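PDB 3GDW: sigma-54 interaction domain protein, which is of unknown function but contains this mannose-type PTS EIIA-like domain within a larger protein that probably binds ATP and DNA. Local coordinates for residues Gly65-Thr70 / Arg112-Ile117; Lys91-Thr96 / Asp116-Ile121. One frame throughout, in Å; residues are numbered along the deposited sequence.

Contact 1. Residues Gly65-Thr70 / Arg112-Ile117; sequences GILLLT and RSLEDI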
ATOM      1  N   GLY B  65     -23.155   1.510  -6.067  1.00 27.74           N
ATOM      2  CA  GLY B  65     -22.058   0.617  -6.350  1.00 27.72           C
ATOM      3  C   GLY B  65     -21.058   0.519  -5.217  1.00 27.44           C
ATOM      4  O   GLY B  65     -21.155   1.211  -4.200  1.00 28.13           O
ATOM      5  N   ILE B  66     -20.093  -0.361  -5.407  1.00 27.29           N
ATOM      6  CA  ILE B  66     -19.107  -0.702  -4.380  1.00 27.17           C
ATOM      7  C   ILE B  66     -17.721  -0.580  -4.992  1.00 27.21           C
ATOM      8  O   ILE B  66     -17.510  -1.016  -6.128  1.00 26.90           O
ATOM      9  CB  ILE B  66     -19.303  -2.186  -3.929  1.00 27.56           C
ATOM     10  CG1 ILE B  66     -20.633  -2.360  -3.181  1.00 27.29           C
ATOM     11  CG2 ILE B  66     -18.083  -2.694  -3.122  1.00 27.57           C
ATOM     12  CD1 ILE B  66     -21.037  -3.848  -2.954  1.00 28.56           C
ATOM     13  N   LEU B  67     -16.776   0.001  -4.252  1.00 26.55           N
ATOM     14  CA  LEU B  67     -15.388  -0.052  -4.646  1.00 26.04           C
ATOM     15  C   LEU B  67     -14.578  -0.908  -3.652  1.00 26.33           C
ATOM     16  O   LEU B  67     -14.486  -0.560  -2.472  1.00 26.35           O
ATOM     17  CB  LEU B  67     -14.827   1.381  -4.711  1.00 25.66           C
ATOM     18  CG  LEU B  67     -13.353   1.531  -5.044  1.00 25.76           C
ATOM     19  CD1 LEU B  67     -13.089   1.123  -6.517  1.00 24.74           C
ATOM     20  CD2 LEU B  67     -12.914   2.968  -4.766  1.00 25.57           C
ATOM     21  N   LEU B  68     -14.010  -2.010  -4.141  1.00 26.51           N
ATOM     22  CA  LEU B  68     -13.088  -2.865  -3.360  1.00 27.14           C
ATOM     23  C   LEU B  68     -11.664  -2.438  -3.636  1.00 26.87           C
ATOM     24  O   LEU B  68     -11.223  -2.433  -4.796  1.00 27.47           O
ATOM     25  CB  LEU B  68     -13.209  -4.342  -3.762  1.00 26.61           C
ATOM     26  CG  LEU B  68     -14.585  -5.004  -3.618  1.00 29.33           C
ATOM     27  CD1 LEU B  68     -14.459  -6.524  -3.807  1.00 31.33           C
ATOM     28  CD2 LEU B  68     -15.252  -4.707  -2.249  1.00 28.68           C
ATOM     29  N   LEU B  69     -10.966  -2.077  -2.576  1.00 25.97           N
ATOM     30  CA  LEU B  69      -9.558  -1.728  -2.638  1.00 24.78           C
ATOM     31  C   LEU B  69      -8.784  -2.853  -1.966  1.00 24.55           C
ATOM     32  O   LEU B  69      -8.961  -3.106  -0.776  1.00 24.86           O
ATOM     33  CB  LEU B  69      -9.356  -0.407  -1.872  1.00 23.83           C
ATOM     34  CG  LEU B  69     -10.073   0.816  -2.450  1.00 23.25           C
ATOM     35  CD1 LEU B  69      -9.770   2.041  -1.587  1.00 21.60           C
ATOM     36  CD2 LEU B  69      -9.668   1.069  -3.935  1.00 21.43           C
ATOM     37  N   THR B  70      -7.948  -3.553  -2.724  1.00 24.25           N
ATOM     38  CA  THR B  70      -7.194  -4.682  -2.194  1.00 23.04           C
ATOM     39  C   THR B  70      -5.675  -4.485  -2.382  1.00 22.78           C
ATOM     40  O   THR B  70      -5.228  -3.528  -3.022  1.00 22.57           O
ATOM     41  CB  THR B  70      -7.621  -6.022  -2.894  1.00 24.42           C
ATOM     42  OG1 THR B  70      -7.193  -6.012  -4.280  1.00 22.60           O
ATOM     43  CG2 THR B  70      -9.147  -6.220  -2.809  1.00 23.27           C
ATOM     44  N   ARG B 112     -19.210  11.504  -5.389  1.00 19.93           N
ATOM     45  CA  ARG B 112     -18.694  11.193  -6.732  1.00 20.79           C
ATOM     46  C   ARG B 112     -19.059   9.762  -7.129  1.00 20.31           C
ATOM     47  O   ARG B 112     -19.123   8.889  -6.278  1.00 20.11           O
ATOM     48  CB  ARG B 112     -17.174  11.396  -6.820  1.00 21.03           C
ATOM     49  CG  ARG B 112     -16.662  12.728  -6.256  1.00 24.96           C
ATOM     50  CD  ARG B 112     -17.004  13.942  -7.118  1.00 28.54           C
ATOM     51  NE  ARG B 112     -16.166  14.030  -8.327  1.00 34.82           N
ATOM     52  CZ  ARG B 112     -14.839  14.199  -8.343  1.00 36.83           C
ATOM     53  NH1 ARG B 112     -14.195  14.258  -9.501  1.00 39.19           N
ATOM     54  NH2 ARG B 112     -14.140  14.304  -7.215  1.00 38.00           N
ATOM     55  N   SER B 113     -19.291   9.529  -8.420  1.00 20.23           N
ATOM     56  CA  SER B 113     -19.725   8.212  -8.912  1.00 19.69           C
ATOM     57  C   SER B 113     -18.575   7.197  -8.863  1.00 20.16           C
ATOM     58  O   SER B 113     -17.400   7.584  -8.821  1.00 20.62           O
ATOM     59  CB  SER B 113     -20.237   8.322 -10.351  1.00 20.34           C
ATOM     60  OG  SER B 113     -19.166   8.603 -11.248  1.00 17.93           O
ATOM     61  N   LEU B 114     -18.923   5.910  -8.876  1.00 19.70           N
ATOM     62  CA  LEU B 114     -17.947   4.819  -8.929  1.00 20.06           C
ATOM     63  C   LEU B 114     -16.964   4.998 -10.091  1.00 20.21           C
ATOM     64  O   LEU B 114     -15.758   4.781  -9.938  1.00 20.13           O
ATOM     65  CB  LEU B 114     -18.683   3.470  -9.067  1.00 20.31           C
ATOM     66  CG  LEU B 114     -17.876   2.158  -9.013  1.00 20.13           C
ATOM     67  CD1 LEU B 114     -16.939   2.022  -7.779  1.00 21.09           C
ATOM     68  CD2 LEU B 114     -18.815   0.962  -9.106  1.00 21.98           C
ATOM     69  N   GLU B 115     -17.501   5.388 -11.246  1.00 19.82           N
ATOM     70  CA  GLU B 115     -16.722   5.601 -12.462  1.00 20.65           C
ATOM     71  C   GLU B 115     -15.737   6.765 -12.350  1.00 19.73           C
ATOM     72  O   GLU B 115     -14.606   6.648 -12.796  1.00 19.89           O
ATOM     73  CB  GLU B 115     -17.658   5.791 -13.679  1.00 21.54           C
ATOM     74  CG  GLU B 115     -18.359   4.498 -14.124  1.00 26.00           C
ATOM     75  CD  GLU B 115     -19.555   4.082 -13.243  1.00 30.90           C
ATOM     76  OE1 GLU B 115     -19.816   2.861 -13.154  1.00 34.63           O
ATOM     77  OE2 GLU B 115     -20.236   4.945 -12.638  1.00 30.73           O
ATOM     78  N   ASP B 116     -16.184   7.865 -11.744  0.50 19.27           N
ATOM     79  CA  ASP B 116     -15.367   9.065 -11.535  0.50 18.71           C
ATOM     80  C   ASP B 116     -14.226   8.780 -10.556  0.50 18.65           C
ATOM     81  O   ASP B 116     -13.089   9.220 -10.762  0.50 18.47           O
ATOM     82  CB  ASP B 116     -16.270  10.211 -11.042  0.50 18.62           C
ATOM     83  CG  ASP B 116     -15.561  11.556 -10.987  0.50 17.98           C
ATOM     84  OD1 ASP B 116     -14.354  11.625 -11.282  0.50 18.09           O
ATOM     85  OD2 ASP B 116     -16.221  12.556 -10.635  0.50 17.55           O
ATOM     86  N   ILE B 117     -14.530   8.017  -9.503  1.00 18.80           N
ATOM     87  CA  ILE B 117     -13.555   7.605  -8.520  1.00 18.00           C
ATOM     88  C   ILE B 117     -12.530   6.665  -9.148  1.00 18.38           C
ATOM     89  O   ILE B 117     -11.322   6.836  -8.959  1.00 17.98           O
ATOM     90  CB  ILE B 117     -14.200   6.915  -7.279  1.00 17.59           C
ATOM     91  CG1 ILE B 117     -15.102   7.899  -6.509  1.00 16.48           C
ATOM     92  CG2 ILE B 117     -13.071   6.369  -6.371  1.00 15.23           C
ATOM     93  CD1 ILE B 117     -16.051   7.218  -5.460  1.00 13.83           C
TER
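Leu-67 and Leu-114 each hold CG anti to the backbone N (chi1 177° and -174°), which puts each CG beside its own carbonyl carbon; the two side chains cross obliquely between an inner strand and the first turn of the last helix. The setting is a layered alpha/beta fold with a parallel sheet in the order 34-38, 6-12, 66-70, 90-93, as expected for a PTS EIIA domain of the mannose type. Strand 66-70 hydrogen-bonds through its backbone to neighbours on both sides, and helix 114-135 lies over one face of the sheet.

The two methyls of Leu-114 do the touching. CD1 packs on Leu-67 CB at 3.8 Å and also approaches the CD1 branch of Leu-67, while both methyls come up to Ile-66 O from the same side, CD1 at 3.5 Å and CD2 at 3.8 Å. At the strand's entry, Gly-65 CA lies 4.3 Å from Leu-114 CD2, on the side where a CB would point. The positive phi of Gly-65 is a backbone reason for glycine here, and there is no side chain to crowd that methyl.

One turn on, Ile-117 meets the other branch of Leu-67: its CG2 is 3.8 Å from Leu-67 CD2. Leu-67 thus divides its surface between two helix residues, its CB and CD1 serving Leu-114 and its CD2 serving Ile-117. Ala-104 and Met-107 of helix 98-109 border the same buried apolar layer.

Ser-113 caps the helix start that carries Leu-114. Ser-113 OG accepts from Asp-116 N at 3.1 Å (N-H...O angle 156°), and Ser-113 O receives Ile-117 N at 3.0 Å.

Contact 2. Residues Lys91-Thr96 / Asp116-Ile121; sequences KAITMT and DIYQNI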
ATOM      1  N   LYS B  91     -16.374  -2.210  -8.635  1.00 30.89           N
ATOM      2  CA  LYS B  91     -15.069  -2.094  -9.282  1.00 30.55           C
ATOM      3  C   LYS B  91     -14.082  -2.522  -8.196  1.00 30.31           C
ATOM      4  O   LYS B  91     -14.315  -2.248  -7.026  1.00 29.50           O
ATOM      5  CB  LYS B  91     -14.774  -0.649  -9.747  1.00 30.24           C
ATOM      6  CG  LYS B  91     -15.642  -0.144 -10.954  1.00 31.96           C
ATOM      7  CD  LYS B  91     -14.889  -0.225 -12.254  1.00 34.93           C
ATOM      8  CE  LYS B  91     -15.808  -0.083 -13.468  1.00 37.94           C
ATOM      9  NZ  LYS B  91     -14.985  -0.179 -14.710  1.00 38.65           N
ATOM     10  N   ALA B  92     -13.025  -3.230  -8.589  1.00 30.33           N
ATOM     11  CA  ALA B  92     -11.969  -3.666  -7.674  1.00 29.50           C
ATOM     12  C   ALA B  92     -10.597  -3.138  -8.134  1.00 29.30           C
ATOM     13  O   ALA B  92     -10.273  -3.168  -9.317  1.00 28.87           O
ATOM     14  CB  ALA B  92     -11.947  -5.184  -7.575  1.00 30.30           C
ATOM     15  N   ILE B  93      -9.816  -2.626  -7.194  1.00 28.05           N
ATOM     16  CA  ILE B  93      -8.507  -2.068  -7.516  1.00 27.33           C
ATOM     17  C   ILE B  93      -7.460  -2.708  -6.608  1.00 26.30           C
ATOM     18  O   ILE B  93      -7.595  -2.647  -5.383  1.00 26.57           O
ATOM     19  CB  ILE B  93      -8.527  -0.519  -7.337  1.00 28.03           C
ATOM     20  CG1 ILE B  93      -9.397   0.104  -8.438  1.00 27.30           C
ATOM     21  CG2 ILE B  93      -7.103   0.072  -7.333  1.00 28.85           C
ATOM     22  CD1 ILE B  93      -9.687   1.579  -8.264  1.00 29.20           C
ATOM     23  N   THR B  94      -6.438  -3.316  -7.223  0.50 25.84           N
ATOM     24  CA  THR B  94      -5.291  -3.911  -6.519  0.50 24.64           C
ATOM     25  C   THR B  94      -4.188  -2.889  -6.227  0.50 23.81           C
ATOM     26  O   THR B  94      -4.246  -1.753  -6.699  0.50 23.08           O
ATOM     27  CB  THR B  94      -4.628  -5.059  -7.343  0.50 25.16           C
ATOM     28  OG1 THR B  94      -4.114  -4.546  -8.577  0.50 25.62           O
ATOM     29  CG2 THR B  94      -5.602  -6.154  -7.643  0.50 25.10           C
HETATM   30  N   MSE B  95      -3.181  -3.323  -5.459  1.00 22.58           N
HETATM   31  CA  MSE B  95      -1.964  -2.536  -5.200  1.00 21.48           C
HETATM   32  C   MSE B  95      -2.315  -1.249  -4.449  1.00 20.57           C
HETATM   33  O   MSE B  95      -1.668  -0.230  -4.611  1.00 19.59           O
HETATM   34  CB  MSE B  95      -1.184  -2.253  -6.510  1.00 21.66           C
HETATM   35  CG  MSE B  95      -0.807  -3.488  -7.315  1.00 22.58           C
HETATM   36 SE   MSE B  95       0.486  -4.659  -6.399  0.50 25.11          SE
HETATM   37  CE  MSE B  95      -0.432  -6.370  -6.703  1.00 31.99           C
ATOM     38  N   THR B  96      -3.379  -1.311  -3.653  1.00 20.28           N
ATOM     39  CA  THR B  96      -3.876  -0.130  -2.950  1.00 20.92           C
ATOM     40  C   THR B  96      -2.865   0.321  -1.894  1.00 19.97           C
ATOM     41  O   THR B  96      -2.287  -0.495  -1.204  1.00 20.07           O
ATOM     42  CB  THR B  96      -5.226  -0.404  -2.280  1.00 20.77           C
ATOM     43  OG1 THR B  96      -6.178  -0.808  -3.268  1.00 23.18           O
ATOM     44  CG2 THR B  96      -5.746   0.856  -1.626  1.00 23.60           C
ATOM     45  N   ASP B 116     -16.184   7.865 -11.744  0.50 19.27           N
ATOM     46  CA  ASP B 116     -15.367   9.065 -11.535  0.50 18.71           C
ATOM     47  C   ASP B 116     -14.226   8.780 -10.556  0.50 18.65           C
ATOM     48  O   ASP B 116     -13.089   9.220 -10.762  0.50 18.47           O
ATOM     49  CB  ASP B 116     -16.270  10.211 -11.042  0.50 18.62           C
ATOM     50  CG  ASP B 116     -15.561  11.556 -10.987  0.50 17.98           C
ATOM     51  OD1 ASP B 116     -14.354  11.625 -11.282  0.50 18.09           O
ATOM     52  OD2 ASP B 116     -16.221  12.556 -10.635  0.50 17.55           O
ATOM     53  N   ILE B 117     -14.530   8.017  -9.503  1.00 18.80           N
ATOM     54  CA  ILE B 117     -13.555   7.605  -8.520  1.00 18.00           C
ATOM     55  C   ILE B 117     -12.530   6.665  -9.148  1.00 18.38           C
ATOM     56  O   ILE B 117     -11.322   6.836  -8.959  1.00 17.98           O
ATOM     57  CB  ILE B 117     -14.200   6.915  -7.279  1.00 17.59           C
ATOM     58  CG1 ILE B 117     -15.102   7.899  -6.509  1.00 16.48           C
ATOM     59  CG2 ILE B 117     -13.071   6.369  -6.371  1.00 15.23           C
ATOM     60  CD1 ILE B 117     -16.051   7.218  -5.460  1.00 13.83           C
ATOM     61  N   TYR B 118     -13.021   5.687  -9.909  1.00 19.34           N
ATOM     62  CA  TYR B 118     -12.161   4.697 -10.567  1.00 20.09           C
ATOM     63  C   TYR B 118     -11.180   5.367 -11.539  1.00 20.02           C
ATOM     64  O   TYR B 118     -10.001   4.988 -11.597  1.00 19.95           O
ATOM     65  CB  TYR B 118     -13.023   3.660 -11.308  1.00 20.69           C
ATOM     66  CG  TYR B 118     -12.238   2.457 -11.849  1.00 22.27           C
ATOM     67  CD1 TYR B 118     -11.987   1.357 -11.044  1.00 23.82           C
ATOM     68  CD2 TYR B 118     -11.788   2.418 -13.178  1.00 22.90           C
ATOM     69  CE1 TYR B 118     -11.283   0.250 -11.515  1.00 25.00           C
ATOM     70  CE2 TYR B 118     -11.076   1.312 -13.663  1.00 23.85           C
ATOM     71  CZ  TYR B 118     -10.841   0.234 -12.830  1.00 24.16           C
ATOM     72  OH  TYR B 118     -10.161  -0.873 -13.267  1.00 24.57           O
ATOM     73  N   GLN B 119     -11.676   6.344 -12.293  1.00 19.81           N
ATOM     74  CA  GLN B 119     -10.846   7.094 -13.250  1.00 20.09           C
ATOM     75  C   GLN B 119      -9.790   7.893 -12.534  1.00 19.71           C
ATOM     76  O   GLN B 119      -8.638   7.856 -12.935  1.00 20.59           O
ATOM     77  CB  GLN B 119     -11.664   8.046 -14.151  1.00 20.02           C
ATOM     78  CG  GLN B 119     -10.735   8.890 -15.093  1.00 22.43           C
ATOM     79  CD  GLN B 119     -11.453  10.009 -15.844  1.00 26.70           C
ATOM     80  OE1 GLN B 119     -12.050   9.777 -16.893  1.00 29.26           O
ATOM     81  NE2 GLN B 119     -11.365  11.233 -15.328  1.00 27.30           N
ATOM     82  N   ASN B 120     -10.169   8.619 -11.481  1.00 19.98           N
ATOM     83  CA  ASN B 120      -9.180   9.417 -10.727  1.00 19.86           C
ATOM     84  C   ASN B 120      -8.107   8.566 -10.046  1.00 19.41           C
ATOM     85  O   ASN B 120      -6.935   8.965  -9.944  1.00 18.71           O
ATOM     86  CB  ASN B 120      -9.849  10.388  -9.744  1.00 20.28           C
ATOM     87  CG  ASN B 120     -10.404  11.639 -10.441  1.00 23.66           C
ATOM     88  OD1 ASN B 120      -9.726  12.663 -10.525  1.00 27.96           O
ATOM     89  ND2 ASN B 120     -11.626  11.552 -10.960  1.00 25.58           N
ATOM     90  N   ILE B 121      -8.502   7.379  -9.595  1.00 18.72           N
ATOM     91  CA  ILE B 121      -7.541   6.476  -9.020  1.00 17.91           C
ATOM     92  C   ILE B 121      -6.593   5.932 -10.093  1.00 17.90           C
ATOM     93  O   ILE B 121      -5.386   5.799  -9.856  1.00 17.08           O
ATOM     94  CB  ILE B 121      -8.210   5.329  -8.232  1.00 17.96           C
ATOM     95  CG1 ILE B 121      -8.792   5.859  -6.900  1.00 18.23           C
ATOM     96  CG2 ILE B 121      -7.175   4.243  -7.939  1.00 17.68           C
ATOM     97  CD1 ILE B 121      -9.639   4.833  -6.109  1.00 16.02           C
TER
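This is a partly buried strand-to-helix contact, a lysine lying over a tyrosine face beside an isoleucine pair, where the outermost strand within the chain, 90-93, runs alongside helix 114-135. The short axes of 91-93 and 116-121 approach to 10.1 Å at 21°, a nearly parallel pairing, so Lys-91 faces Tyr-118, and Ile-93 faces Tyr-118 and, a turn on, Ile-121.

Lys-91 crosses the Tyr-118 side chain at about a right angle. Its chain bends at chi2 (-100°), the torsion that places CD over one face of the ring, 3.7 Å from the centroid, a CH-pi contact offset toward the rim. Beyond CD, NZ stands over the same face, 4.5 Å from the centroid and 15° off the ring normal, which meets the geometry of a cation-pi pair. Ala-92 O, by contrast, lies near the ring plane, 4.2 Å from Tyr-118 CE1.

Ile-93 joins the two helix turns. Its CG1 packs on Tyr-118 CE1 at 3.6 Å, and its CD1 touches both Tyr-118 CD1 at 3.6 Å and Ile-121 CG2 at 3.7 Å.

The polar end of the tyrosine belongs to the dimer interface: Tyr-118 OH hydrogen-bonds to Gln-132 of the second subunit, and Phe-133 of that subunit meets the ring edge-to-face. Within the chain, Ile-121 also touches Ile-100 of helix 98-109, Ile-93 reaches Leu-69 on strand 66-70, and Phe-125 farther along helix 114-135 packs against Ile-93.

How the contacts relate
From the N terminus, strands 6-12 and 34-38 come before either contact. Strand 66-70 then opens contact 1, and the chain passes through helix 78-86 to parallel strand 90-93, a beta-alpha-beta unit, where contact 2 opens. After helix 98-109, segment 112-117 closes the first loop over 41 intervening residues, and 116-121 closes the second over 19. The two loops therefore cross rather than nest, sharing Asp-116 and Ile-117. Their strands are sheet neighbours, with probable hydrogen bonds from Ile-93 N to Leu-68 O and from Thr-70 N to Ile-93 O. Together they seat helix 114-135 across two adjacent strands, contact 2 lying nearer the second subunit.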